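Local structure of NAD(P)H-FMN oxidoreductase (5LVA) at residues L4-H9 with R34-E39; F8-E13 with S70-L75; I45-E50 with V82-W87; V61-L66 with M102-A107. The protein binds FMN and probably acts as a flavin reductase, an oxidoreductase that transfers electrons from NAD(P)H through its flavin. All blocks are in the same frame, centred on the assembly; numbering follows the deposited sequence.

How the interactions relate
Interactions 1 and 4 are buried pairings of neighbouring strands in one parallel sheet, held by backbone hydrogen bonds, and Leu-6 and Phe-8 of the first bond to strand 59-65 of the second. Interaction 2 shares Phe-8 and His-9 with interaction 1 but is a loop resting on the start of a helix, also buried, and relies on carbon contacts around an aromatic ring. Interaction 3 is more peripheral: the start of one helix meets the end of another and the loop after it through aliphatic groups, tied to interaction 1 by the salt bridges Arg-34 to Glu-50 and Glu-39 to Lys-49. Interactions 1, 2 and 4 reach FMN; interaction 3 lies away from it.

Interaction 1: residues L4-H9 with R34-E39; sequences LVLAFH and RDLYQE. With FMN (flavin mononucleotide), chain C.
Leu-36 inserts its branched side chain between Leu-6 and the ring of Phe-8, just where the second strand turns into helix 36-39. Its CB starts out 4.0 Å from Phe-8 CE2 and close to the carbonyl of Ala-7. From CG the two methyls part company. CD1 packs on Leu-6 CB at 3.6 Å and also lies over one face of the phenyl ring, displaced toward the rim, in a CH-pi contact; CD2 stays against the ring carbons CZ and CE2. A forked aliphatic chain suits this spot because it can fill the corner between an aliphatic and an aromatic neighbour at once.

The backbones pair in parallel. Arg-34 N donates to Val-5 O and Ala-7 N to Arg-34 O, both at 3.0 Å, and Leu-36 N then meets Ala-7 O almost straight, with an N-H...O angle of 170°. Arg-34 spends its aliphatic part on Leu-4 CD1, while NH2 reaches Glu-39 OE1 at 2.9 Å and NH1 forms a salt bridge with Glu-50. Asp-35 caps the helix, its OD1 accepting from Gln-38 N at 3.2 Å; a water joins the same oxygen to His-9 O. Beyond the strand, His-9 directs NE2 at the FMN phosphate oxygen O1P, though this bond is modelled too short for its length to be trusted. Strands 3-7 and 31-35, connected through helix 17-23, form the first beta-alpha-beta crossover of a flavodoxin-like fold, with the flavin phosphate held beyond the C-terminal end of its first strand.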
# COMPACT_ATOMS: atom_id res chain seq x y z
N LEU A 4 -0.37 -2.95 -9.91
CA LEU A 4 -0.02 -1.55 -9.70
C LEU A 4 0.42 -1.33 -8.25
O LEU A 4 -0.35 -1.56 -7.33
CB LEU A 4 -1.20 -0.66 -10.05
CG LEU A 4 -1.06 0.85 -9.95
CD1 LEU A 4 -0.04 1.39 -10.94
CD2 LEU A 4 -2.40 1.50 -10.17
N VAL A 5 1.67 -0.94 -8.04
CA VAL A 5 2.16 -0.67 -6.69
C VAL A 5 2.29 0.82 -6.49
O VAL A 5 3.19 1.45 -7.04
CB VAL A 5 3.54 -1.32 -6.40
CG1 VAL A 5 3.97 -1.02 -4.97
CG2 VAL A 5 3.52 -2.82 -6.64
N LEU A 6 1.40 1.38 -5.70
CA LEU A 6 1.46 2.79 -5.38
C LEU A 6 2.23 3.00 -4.09
O LEU A 6 1.73 2.72 -3.02
CB LEU A 6 0.06 3.36 -5.28
CG LEU A 6 -0.84 3.00 -6.47
CD1 LEU A 6 -2.25 3.51 -6.27
CD2 LEU A 6 -0.25 3.59 -7.72
N ALA A 7 3.47 3.49 -4.19
CA ALA A 7 4.30 3.68 -3.00
C ALA A 7 4.17 5.09 -2.47
O ALA A 7 4.29 6.05 -3.22
CB ALA A 7 5.73 3.36 -3.30
N PHE A 8 3.90 5.21 -1.17
CA PHE A 8 3.74 6.51 -0.55
C PHE A 8 4.74 6.72 0.58
O PHE A 8 4.49 6.37 1.73
CB PHE A 8 2.32 6.68 0.00
CG PHE A 8 1.24 6.72 -1.05
CD1 PHE A 8 0.71 5.55 -1.56
CD2 PHE A 8 0.72 7.93 -1.48
CE1 PHE A 8 -0.30 5.58 -2.50
CE2 PHE A 8 -0.29 7.96 -2.42
CZ PHE A 8 -0.80 6.79 -2.94
N HIS A 9 5.87 7.30 0.23
CA HIS A 9 6.91 7.62 1.18
C HIS A 9 7.44 9.01 0.84
O HIS A 9 7.77 9.29 -0.30
CB HIS A 9 8.01 6.59 1.13
CG HIS A 9 8.98 6.70 2.26
ND1 HIS A 9 9.68 7.85 2.52
CD2 HIS A 9 9.37 5.80 3.19
CE1 HIS A 9 10.46 7.66 3.57
NE2 HIS A 9 10.29 6.43 3.99
N ARG A 34 5.33 2.83 -8.71
CA ARG A 34 5.27 4.27 -8.78
C ARG A 34 5.62 4.87 -7.43
O ARG A 34 5.30 4.32 -6.39
CB ARG A 34 3.89 4.75 -9.23
CG ARG A 34 3.54 4.36 -10.64
CD ARG A 34 2.16 4.87 -11.02
NE ARG A 34 2.11 6.32 -11.07
CZ ARG A 34 1.09 7.05 -10.64
NH1 ARG A 34 0.03 6.46 -10.12
NH2 ARG A 34 1.13 8.37 -10.72
N ASP A 35 6.31 6.00 -7.48
CA ASP A 35 6.72 6.76 -6.31
C ASP A 35 5.92 8.04 -6.33
O ASP A 35 6.29 9.00 -7.01
CB ASP A 35 8.22 7.03 -6.37
CG ASP A 35 8.73 7.84 -5.19
OD1 ASP A 35 7.94 8.42 -4.44
OD2 ASP A 35 9.95 7.90 -5.03
N LEU A 36 4.83 8.06 -5.59
CA LEU A 36 3.88 9.15 -5.75
C LEU A 36 4.35 10.49 -5.22
O LEU A 36 4.05 11.51 -5.81
CB LEU A 36 2.56 8.77 -5.11
CG LEU A 36 1.81 7.96 -6.16
CD1 LEU A 36 1.86 6.47 -5.85
CD2 LEU A 36 0.42 8.46 -6.34
N TYR A 37 5.10 10.50 -4.12
CA TYR A 37 5.65 11.75 -3.61
C TYR A 37 6.64 12.35 -4.60
O TYR A 37 6.77 13.56 -4.71
CB TYR A 37 6.33 11.55 -2.26
CG TYR A 37 5.42 11.75 -1.08
CD1 TYR A 37 5.16 13.02 -0.60
CD2 TYR A 37 4.82 10.69 -0.44
CE1 TYR A 37 4.34 13.22 0.47
CE2 TYR A 37 3.99 10.88 0.64
CZ TYR A 37 3.75 12.15 1.09
OH TYR A 37 2.93 12.34 2.16
N GLN A 38 7.33 11.48 -5.32
CA GLN A 38 8.23 11.90 -6.37
C GLN A 38 7.46 12.51 -7.55
O GLN A 38 7.84 13.55 -8.05
CB GLN A 38 9.07 10.71 -6.83
CG GLN A 38 9.39 10.65 -8.32
CD GLN A 38 10.73 11.24 -8.63
OE1 GLN A 38 11.72 10.97 -7.95
NE2 GLN A 38 10.78 12.06 -9.68
N GLU A 39 6.38 11.87 -7.98
CA GLU A 39 5.64 12.36 -9.13
C GLU A 39 4.81 13.59 -8.82
O GLU A 39 4.59 14.42 -9.70
CB GLU A 39 4.73 11.27 -9.68
CG GLU A 39 5.48 10.03 -10.06
CD GLU A 39 4.75 9.19 -11.08
OE1 GLU A 39 3.67 9.61 -11.55
OE2 GLU A 39 5.25 8.10 -11.40
N1 FMN C . 6.00 2.80 13.68
C2 FMN C . 4.99 2.06 14.27
O2 FMN C . 5.16 0.88 14.53
N3 FMN C . 3.78 2.64 14.57
C4 FMN C . 3.56 3.96 14.29
O4 FMN C . 2.47 4.43 14.57
C4A FMN C . 4.58 4.72 13.70
N5 FMN C . 4.38 6.04 13.41
C5A FMN C . 5.37 6.79 12.82
C6 FMN C . 5.14 8.13 12.54
C7 FMN C . 6.10 8.91 11.93
C7M FMN C . 5.81 10.35 11.64
C8 FMN C . 7.33 8.33 11.62
C8M FMN C . 8.41 9.13 10.96
C9 FMN C . 7.57 6.99 11.91
C9A FMN C . 6.59 6.21 12.50
N10 FMN C . 6.81 4.87 12.80
C10 FMN C . 5.80 4.13 13.39
C1' FMN C . 8.10 4.21 12.42
C2' FMN C . 7.89 3.82 10.93
O2' FMN C . 6.78 2.95 10.78
C3' FMN C . 9.13 3.31 10.18
O3' FMN C . 10.02 4.40 10.15
C4' FMN C . 8.77 2.86 8.75
O4' FMN C . 7.77 1.89 8.84
C5' FMN C . 9.82 2.22 7.86
O5' FMN C . 10.69 3.20 7.36
P FMN C . 11.27 3.37 5.87
O1P FMN C . 11.13 4.83 5.64
O2P FMN C . 12.68 2.90 5.86
O3P FMN C . 10.54 2.69 4.76
O HOH W 1 6.18 8.03 -2.80
O HOH W 2 9.42 9.79 -2.38

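Interaction 2: residues F8-E13 with S70-L75; sequences FHPNME and SSPPLL. With FMN (flavin mononucleotide), chain C.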
# COMPACT_ATOMS: atom_id res chain seq x y z
N PHE A 8 3.90 5.21 -1.17
CA PHE A 8 3.74 6.51 -0.55
C PHE A 8 4.74 6.72 0.58
O PHE A 8 4.49 6.37 1.73
CB PHE A 8 2.32 6.68 0.00
CG PHE A 8 1.24 6.72 -1.05
CD1 PHE A 8 0.71 5.55 -1.56
CD2 PHE A 8 0.72 7.93 -1.48
CE1 PHE A 8 -0.30 5.58 -2.50
CE2 PHE A 8 -0.29 7.96 -2.42
CZ PHE A 8 -0.80 6.79 -2.94
N HIS A 9 5.87 7.30 0.23
CA HIS A 9 6.91 7.62 1.18
C HIS A 9 7.44 9.01 0.84
O HIS A 9 7.77 9.29 -0.30
CB HIS A 9 8.01 6.59 1.13
CG HIS A 9 8.98 6.70 2.26
ND1 HIS A 9 9.68 7.85 2.52
CD2 HIS A 9 9.37 5.80 3.19
CE1 HIS A 9 10.46 7.66 3.57
NE2 HIS A 9 10.29 6.43 3.99
N PRO A 10 7.48 9.90 1.83
CA PRO A 10 7.85 11.30 1.58
C PRO A 10 9.22 11.47 0.95
O PRO A 10 9.44 12.42 0.21
CB PRO A 10 7.81 11.91 2.97
CG PRO A 10 6.77 11.08 3.69
CD PRO A 10 6.99 9.69 3.21
N ASN A 11 10.13 10.55 1.23
CA ASN A 11 11.48 10.62 0.68
C ASN A 11 12.03 9.24 0.44
O ASN A 11 12.71 8.67 1.28
CB ASN A 11 12.40 11.39 1.62
CG ASN A 11 13.70 11.81 0.96
OD1 ASN A 11 14.17 11.19 0.01
ND2 ASN A 11 14.29 12.87 1.48
N MET A 12 11.76 8.72 -0.74
CA MET A 12 12.18 7.38 -1.11
C MET A 12 13.70 7.19 -1.25
O MET A 12 14.19 6.07 -1.38
CB MET A 12 11.50 7.02 -2.43
CG MET A 12 11.22 5.58 -2.61
SD MET A 12 10.13 4.93 -1.36
CE MET A 12 9.84 3.33 -2.09
N GLU A 13 14.46 8.29 -1.24
CA GLU A 13 15.91 8.20 -1.30
C GLU A 13 16.47 8.01 0.10
O GLU A 13 17.50 7.37 0.27
CB GLU A 13 16.52 9.46 -1.94
CG GLU A 13 16.24 9.63 -3.43
CD GLU A 13 16.90 8.56 -4.28
OE1 GLU A 13 18.14 8.49 -4.31
OE2 GLU A 13 16.17 7.79 -4.94
N SER A 70 -1.44 5.04 10.78
CA SER A 70 -2.08 5.27 9.50
C SER A 70 -1.00 5.40 8.41
O SER A 70 0.11 4.92 8.58
CB SER A 70 -2.97 6.51 9.57
OG SER A 70 -3.63 6.76 8.34
N SER A 71 -1.34 6.04 7.30
CA SER A 71 -0.42 6.21 6.19
C SER A 71 0.12 7.64 6.17
O SER A 71 -0.34 8.46 6.93
CB SER A 71 -1.13 5.90 4.87
OG SER A 71 -2.01 6.95 4.53
N PRO A 72 1.12 7.93 5.32
CA PRO A 72 1.47 9.33 5.07
C PRO A 72 0.31 10.10 4.46
O PRO A 72 -0.54 9.48 3.84
CB PRO A 72 2.63 9.23 4.08
CG PRO A 72 3.25 7.94 4.37
CD PRO A 72 2.13 7.01 4.75
N PRO A 73 0.27 11.42 4.62
CA PRO A 73 -0.95 12.12 4.20
C PRO A 73 -1.24 12.14 2.70
O PRO A 73 -2.37 12.41 2.32
CB PRO A 73 -0.73 13.55 4.73
CG PRO A 73 0.61 13.62 5.24
CD PRO A 73 1.15 12.27 5.44
N LEU A 74 -0.27 11.84 1.84
CA LEU A 74 -0.52 11.91 0.41
C LEU A 74 -1.46 10.78 -0.04
O LEU A 74 -2.23 10.94 -0.99
CB LEU A 74 0.78 11.86 -0.38
CG LEU A 74 0.61 11.95 -1.89
CD1 LEU A 74 -0.19 13.19 -2.26
CD2 LEU A 74 1.94 11.91 -2.60
N LEU A 75 -1.40 9.65 0.66
CA LEU A 75 -2.33 8.57 0.38
C LEU A 75 -3.75 8.95 0.76
O LEU A 75 -4.68 8.71 0.00
CB LEU A 75 -1.91 7.30 1.11
CG LEU A 75 -2.91 6.13 1.06
CD1 LEU A 75 -3.36 5.84 -0.35
CD2 LEU A 75 -2.30 4.89 1.67
N1 FMN C . 6.00 2.80 13.68
C2 FMN C . 4.99 2.06 14.27
O2 FMN C . 5.16 0.88 14.53
N3 FMN C . 3.78 2.64 14.57
C4 FMN C . 3.56 3.96 14.29
O4 FMN C . 2.47 4.43 14.57
C4A FMN C . 4.58 4.72 13.70
N5 FMN C . 4.38 6.04 13.41
C5A FMN C . 5.37 6.79 12.82
C6 FMN C . 5.14 8.13 12.54
C7 FMN C . 6.10 8.91 11.93
C7M FMN C . 5.81 10.35 11.64
C8 FMN C . 7.33 8.33 11.62
C8M FMN C . 8.41 9.13 10.96
C9 FMN C . 7.57 6.99 11.91
C9A FMN C . 6.59 6.21 12.50
N10 FMN C . 6.81 4.87 12.80
C10 FMN C . 5.80 4.13 13.39
C1' FMN C . 8.10 4.21 12.42
C2' FMN C . 7.89 3.82 10.93
O2' FMN C . 6.78 2.95 10.78
C3' FMN C . 9.13 3.31 10.18
O3' FMN C . 10.02 4.40 10.15
C4' FMN C . 8.77 2.86 8.75
O4' FMN C . 7.77 1.89 8.84
C5' FMN C . 9.82 2.22 7.86
O5' FMN C . 10.69 3.20 7.36
P FMN C . 11.27 3.37 5.87
O1P FMN C . 11.13 4.83 5.64
O2P FMN C . 12.68 2.90 5.86
O3P FMN C . 10.54 2.69 4.76
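Pro-72 O, in the loop whose proline ring packs on the carbonyl of Phe-8, is gripped by two donors: Ser-71 OG at 3.0 Å and, more weakly, the backbone N of Leu-75. These bonds shape the entry into helix 73-82, which in this flavodoxin-like fold begins the crossover from strand 59-65 to strand 100-106. The loop after strand 3-7 rests on that helix start.

Phe-8 carries most of the contact. On the face opposite Leu-36, Leu-75 CB stands over the centre of the Phe-8 ring, 3.8 Å from the centroid and only 13° off the normal, a CH-pi contact. The Leu-75 side chain crosses the aromatic one at about a right angle, and its CD1 covers the far rim at CE1 and CZ. Leu-74 CG lies 4.0 Å from Phe-8 CD2, while the backbone N of Leu-74 is held by Tyr-37 OH. A flat ring suits this position because it offers both faces to aliphatic neighbours. Pro-72 sets CG against Phe-8 O at 3.3 Å, a carbon-oxygen contact, and its ring also comes up to Pro-10 CD. Without an N-H, a proline can line this turn and leave no donor to satisfy.

Next along the chain, His-9 has its ring rotation fixed by Asn-11 N, which donates to ND1 in the ring plane at 3.0 Å and leaves NE2 for the phosphate. Asn-11 itself makes an Asx turn, its OD1 accepting from Glu-13 N at 3.2 Å.

Interaction 3: residues I45-E50 with V82-W87; sequences IDVEKE and VLLYGW
The first turn of helix 47-56 meets the last residue of helix 73-82 and the loop beyond it through Val-47, Glu-50, Val-82 and Leu-84; the centre of the contact lies about 17 Å from the centre of the chain. Val-82 is the hub. Its CG2 lies 3.9 Å from Glu-50 CB and 4.2 Å from Ile-45 CG2, the side chains crossing at about a right angle in both pairs. Val-47 has CG1 anti to its backbone N (chi1 172°), which places that methyl against Val-82 CA and, tip to tip, 4.2 Å from Leu-84 CD1. Beta-branched residues suit such a shallow seam, since their methyls start close to the backbone and let the segments approach.

In this flavodoxin-like fold the two helices belong to successive crossovers, one leading into strand 59-65 and the other out of it. Asp-46 is the N-cap of the first, with OD1 accepting a hydrogen bond from Lys-49 N at 3.1 Å. Glu-50 is used two ways: its CB and CG touch the valine, whereas its chain bends at chi2 and carries the carboxylate off to Tyr-40, Arg-34 and Trp-78.

After Val-82 the chain makes an inverse gamma turn centred on Leu-83, then a type II beta turn closed by Trp-87 N on Leu-84 O at 3.0 Å. Gly-86 takes the positive-phi position of that turn, which glycine adopts easily. Val-82 O is bound by Gln-51 NE2, a further tie to the first helix.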
# COMPACT_ATOMS: atom_id res chain seq x y z
N ILE A 45 -2.43 16.17 -7.50
CA ILE A 45 -2.60 14.86 -8.10
C ILE A 45 -3.36 14.93 -9.42
O ILE A 45 -4.34 15.64 -9.54
CB ILE A 45 -3.31 13.90 -7.12
CG1 ILE A 45 -2.44 13.71 -5.87
CG2 ILE A 45 -3.60 12.55 -7.76
CD1 ILE A 45 -3.00 12.74 -4.86
N ASP A 46 -2.87 14.21 -10.41
CA ASP A 46 -3.54 14.09 -11.69
C ASP A 46 -4.59 12.98 -11.56
O ASP A 46 -4.30 11.80 -11.72
CB ASP A 46 -2.52 13.78 -12.78
CG ASP A 46 -3.08 13.90 -14.19
OD1 ASP A 46 -4.24 13.52 -14.42
OD2 ASP A 46 -2.32 14.36 -15.08
N VAL A 47 -5.82 13.38 -11.26
CA VAL A 47 -6.86 12.42 -10.91
C VAL A 47 -7.12 11.43 -12.04
O VAL A 47 -7.15 10.23 -11.82
CB VAL A 47 -8.16 13.15 -10.52
CG1 VAL A 47 -9.31 12.18 -10.35
CG2 VAL A 47 -7.94 13.94 -9.24
N GLU A 48 -7.27 11.94 -13.25
CA GLU A 48 -7.58 11.11 -14.39
C GLU A 48 -6.48 10.11 -14.67
O GLU A 48 -6.74 8.96 -15.00
CB GLU A 48 -7.84 11.97 -15.63
CG GLU A 48 -8.29 11.18 -16.83
CD GLU A 48 -8.64 12.04 -18.01
OE1 GLU A 48 -8.15 13.18 -18.08
OE2 GLU A 48 -9.39 11.58 -18.89
N LYS A 49 -5.24 10.55 -14.51
CA LYS A 49 -4.08 9.69 -14.69
C LYS A 49 -4.12 8.52 -13.73
O LYS A 49 -3.94 7.37 -14.13
CB LYS A 49 -2.79 10.49 -14.49
CG LYS A 49 -1.52 9.68 -14.72
CD LYS A 49 -0.27 10.45 -14.32
CE LYS A 49 0.94 9.54 -14.30
NZ LYS A 49 2.14 10.21 -13.69
N GLU A 50 -4.37 8.82 -12.46
CA GLU A 50 -4.46 7.81 -11.42
C GLU A 50 -5.59 6.84 -11.68
O GLU A 50 -5.40 5.63 -11.65
CB GLU A 50 -4.64 8.47 -10.06
CG GLU A 50 -3.60 9.48 -9.72
CD GLU A 50 -2.22 8.90 -9.70
OE1 GLU A 50 -2.03 7.80 -9.16
OE2 GLU A 50 -1.31 9.56 -10.24
N VAL A 82 -9.10 10.85 -5.74
CA VAL A 82 -9.20 9.93 -6.86
C VAL A 82 -10.49 9.10 -6.85
O VAL A 82 -11.11 8.92 -7.90
CB VAL A 82 -7.97 8.99 -6.90
CG1 VAL A 82 -8.10 7.98 -8.02
CG2 VAL A 82 -6.69 9.80 -7.08
N LEU A 83 -10.90 8.61 -5.69
CA LEU A 83 -12.08 7.75 -5.59
C LEU A 83 -13.41 8.52 -5.64
O LEU A 83 -14.02 8.78 -4.62
CB LEU A 83 -12.02 6.92 -4.31
CG LEU A 83 -10.75 6.08 -4.14
CD1 LEU A 83 -10.72 5.51 -2.76
CD2 LEU A 83 -10.69 4.97 -5.15
N LEU A 84 -13.85 8.84 -6.85
CA LEU A 84 -14.97 9.76 -7.01
C LEU A 84 -16.29 9.10 -7.41
O LEU A 84 -16.31 7.99 -7.94
CB LEU A 84 -14.62 10.83 -8.03
CG LEU A 84 -13.42 11.70 -7.68
CD1 LEU A 84 -13.14 12.68 -8.80
CD2 LEU A 84 -13.65 12.45 -6.40
N TYR A 85 -17.38 9.81 -7.11
CA TYR A 85 -18.72 9.39 -7.47
C TYR A 85 -18.79 9.14 -8.96
O TYR A 85 -18.30 9.93 -9.74
CB TYR A 85 -19.74 10.46 -7.06
CG TYR A 85 -21.17 10.04 -7.30
CD1 TYR A 85 -21.75 10.13 -8.56
CD2 TYR A 85 -21.94 9.51 -6.27
CE1 TYR A 85 -23.04 9.72 -8.79
CE2 TYR A 85 -23.23 9.10 -6.49
CZ TYR A 85 -23.78 9.21 -7.74
OH TYR A 85 -25.08 8.80 -7.94
N GLY A 86 -19.39 8.04 -9.37
CA GLY A 86 -19.51 7.75 -10.78
C GLY A 86 -18.30 7.05 -11.35
O GLY A 86 -18.27 6.69 -12.52
N TRP A 87 -17.28 6.86 -10.52
CA TRP A 87 -16.12 6.11 -10.96
C TRP A 87 -15.82 4.96 -10.03
O TRP A 87 -15.73 3.81 -10.44
CB TRP A 87 -14.88 7.00 -11.09
CG TRP A 87 -13.71 6.22 -11.62
CD1 TRP A 87 -13.53 5.79 -12.89
CD2 TRP A 87 -12.57 5.76 -10.87
NE1 TRP A 87 -12.35 5.10 -13.00
CE2 TRP A 87 -11.75 5.06 -11.77
CE3 TRP A 87 -12.18 5.87 -9.54
CZ2 TRP A 87 -10.56 4.47 -11.37
CZ3 TRP A 87 -11.00 5.29 -9.16
CH2 TRP A 87 -10.20 4.61 -10.07

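Interaction 4: residues V61-L66 with M102-A107; sequences VFQFPL and MVAVSA. With FMN (flavin mononucleotide), chain C.
Leu-66 N donates to Ser-106 O at 2.8 Å, joining the two strand ends that hold the ribityl chain of FMN. Leu-66 turns its own carbonyl O to the flavin, where O2' donates to it at 2.8 Å. Ser-106 OG is hydrogen-bonded to O4', and either hydroxyl could be the donor; the short serine side chain brings its hydroxyl right up to the ribityl, and Pro-65 CB touches C4' of the same chain. Nearer the isoalloxazine, Leu-66 CD2 packs on Ala-107 CB at 3.8 Å and close to FMN N3.

Behind this shell, segments 61-65 and 102-106 of strands 59-65 and 100-106 run parallel, 14° apart, in the central sheet of a flavodoxin-like fold, in which FMN sits at the C-terminal strand ends. Phe-62 and Phe-64 each use both N and O toward the partner strand; Ala-104 N to Phe-62 O is nearly straight at 174°, while Ser-106 N to Phe-64 O is weak.

On one face the Phe-64 ring, with CG between the backbone N and the carbonyl carbon (chi1 54°), leans across two valines, its CZ 3.7 Å from Val-103 CG1 and its CE2 against Val-105 CG2. That last methyl also supports Leu-66 CB at 3.7 Å. On the other face, Val-61 CG2 lies alongside Met-102 CG. Gln-63, extended beyond CG, leaves this pairing to bond with Tyr-166 and with Asn-18, a residue that itself binds FMN.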
# COMPACT_ATOMS: atom_id res chain seq x y z
N VAL A 61 -1.77 -2.16 -5.06
CA VAL A 61 -1.04 -2.31 -3.82
C VAL A 61 -0.65 -0.96 -3.26
O VAL A 61 0.07 -0.22 -3.90
CB VAL A 61 0.23 -3.15 -4.02
CG1 VAL A 61 1.03 -3.21 -2.75
CG2 VAL A 61 -0.14 -4.55 -4.48
N PHE A 62 -1.12 -0.65 -2.07
CA PHE A 62 -0.74 0.59 -1.41
C PHE A 62 0.43 0.32 -0.47
O PHE A 62 0.28 -0.39 0.52
CB PHE A 62 -1.92 1.19 -0.66
CG PHE A 62 -3.09 1.52 -1.53
CD1 PHE A 62 -4.04 0.55 -1.84
CD2 PHE A 62 -3.25 2.78 -2.07
CE1 PHE A 62 -5.12 0.85 -2.65
CE2 PHE A 62 -4.32 3.09 -2.89
CZ PHE A 62 -5.26 2.12 -3.17
N GLN A 63 1.60 0.86 -0.81
CA GLN A 63 2.80 0.64 -0.03
C GLN A 63 3.20 1.90 0.70
O GLN A 63 3.36 2.94 0.09
CB GLN A 63 3.95 0.16 -0.92
CG GLN A 63 5.21 -0.19 -0.16
CD GLN A 63 6.37 -0.58 -1.05
OE1 GLN A 63 6.19 -1.06 -2.16
NE2 GLN A 63 7.57 -0.37 -0.56
N PHE A 64 3.36 1.82 2.02
CA PHE A 64 3.70 2.99 2.80
C PHE A 64 4.27 2.60 4.14
O PHE A 64 4.12 1.46 4.56
CB PHE A 64 2.47 3.89 2.99
CG PHE A 64 1.26 3.19 3.58
CD1 PHE A 64 0.32 2.59 2.76
CD2 PHE A 64 1.04 3.19 4.95
CE1 PHE A 64 -0.78 1.98 3.28
CE2 PHE A 64 -0.06 2.58 5.48
CZ PHE A 64 -0.97 1.97 4.65
N PRO A 65 4.98 3.52 4.80
CA PRO A 65 5.34 3.25 6.19
C PRO A 65 4.17 3.57 7.10
O PRO A 65 3.40 4.48 6.79
CB PRO A 65 6.51 4.19 6.44
CG PRO A 65 6.23 5.34 5.55
CD PRO A 65 5.65 4.73 4.30
N LEU A 66 4.04 2.84 8.20
CA LEU A 66 3.05 3.14 9.20
C LEU A 66 3.43 4.39 9.96
O LEU A 66 4.40 4.40 10.71
CB LEU A 66 2.89 1.98 10.18
CG LEU A 66 1.63 1.95 11.03
CD1 LEU A 66 0.45 1.68 10.13
CD2 LEU A 66 1.75 0.90 12.10
N MET A 102 -4.64 -4.53 -1.87
CA MET A 102 -3.85 -4.94 -0.73
C MET A 102 -2.95 -3.82 -0.20
O MET A 102 -2.67 -2.85 -0.88
CB MET A 102 -3.04 -6.20 -1.06
CG MET A 102 -1.66 -6.02 -1.61
SD MET A 102 -0.66 -7.50 -1.33
CE MET A 102 -0.44 -7.31 0.41
N VAL A 103 -2.56 -3.96 1.06
CA VAL A 103 -1.73 -2.99 1.73
C VAL A 103 -0.40 -3.62 2.04
O VAL A 103 -0.34 -4.74 2.49
CB VAL A 103 -2.41 -2.49 3.05
CG1 VAL A 103 -1.43 -1.66 3.89
CG2 VAL A 103 -3.64 -1.69 2.73
N ALA A 104 0.68 -2.89 1.79
CA ALA A 104 2.01 -3.34 2.21
C ALA A 104 2.59 -2.27 3.12
O ALA A 104 2.88 -1.18 2.67
CB ALA A 104 2.92 -3.59 1.02
N VAL A 105 2.74 -2.58 4.39
CA VAL A 105 3.05 -1.54 5.35
C VAL A 105 4.19 -1.97 6.25
O VAL A 105 4.32 -3.13 6.62
CB VAL A 105 1.79 -1.19 6.20
CG1 VAL A 105 1.26 -2.41 6.94
CG2 VAL A 105 2.06 -0.06 7.16
N SER A 106 5.07 -1.03 6.54
CA SER A 106 6.18 -1.30 7.42
C SER A 106 5.96 -0.57 8.74
O SER A 106 5.46 0.54 8.76
CB SER A 106 7.49 -0.88 6.76
OG SER A 106 7.45 0.49 6.45
N ALA A 107 6.34 -1.19 9.85
CA ALA A 107 6.12 -0.56 11.14
C ALA A 107 7.37 -0.62 12.00
O ALA A 107 8.07 -1.62 11.99
CB ALA A 107 4.95 -1.20 11.86
N1 FMN C . 6.00 2.80 13.68
C2 FMN C . 4.99 2.06 14.27
O2 FMN C . 5.16 0.88 14.53
N3 FMN C . 3.78 2.64 14.57
C4 FMN C . 3.56 3.96 14.29
O4 FMN C . 2.47 4.43 14.57
C4A FMN C . 4.58 4.72 13.70
N5 FMN C . 4.38 6.04 13.41
C5A FMN C . 5.37 6.79 12.82
C6 FMN C . 5.14 8.13 12.54
C7 FMN C . 6.10 8.91 11.93
C7M FMN C . 5.81 10.35 11.64
C8 FMN C . 7.33 8.33 11.62
C8M FMN C . 8.41 9.13 10.96
C9 FMN C . 7.57 6.99 11.91
C9A FMN C . 6.59 6.21 12.50
N10 FMN C . 6.81 4.87 12.80
C10 FMN C . 5.80 4.13 13.39
C1' FMN C . 8.10 4.21 12.42
C2' FMN C . 7.89 3.82 10.93
O2' FMN C . 6.78 2.95 10.78
C3' FMN C . 9.13 3.31 10.18
O3' FMN C . 10.02 4.40 10.15
C4' FMN C . 8.77 2.86 8.75
O4' FMN C . 7.77 1.89 8.84
C5' FMN C . 9.82 2.22 7.86
O5' FMN C . 10.69 3.20 7.36
P FMN C . 11.27 3.37 5.87
O1P FMN C . 11.13 4.83 5.64
O2P FMN C . 12.68 2.90 5.86
O3P FMN C . 10.54 2.69 4.76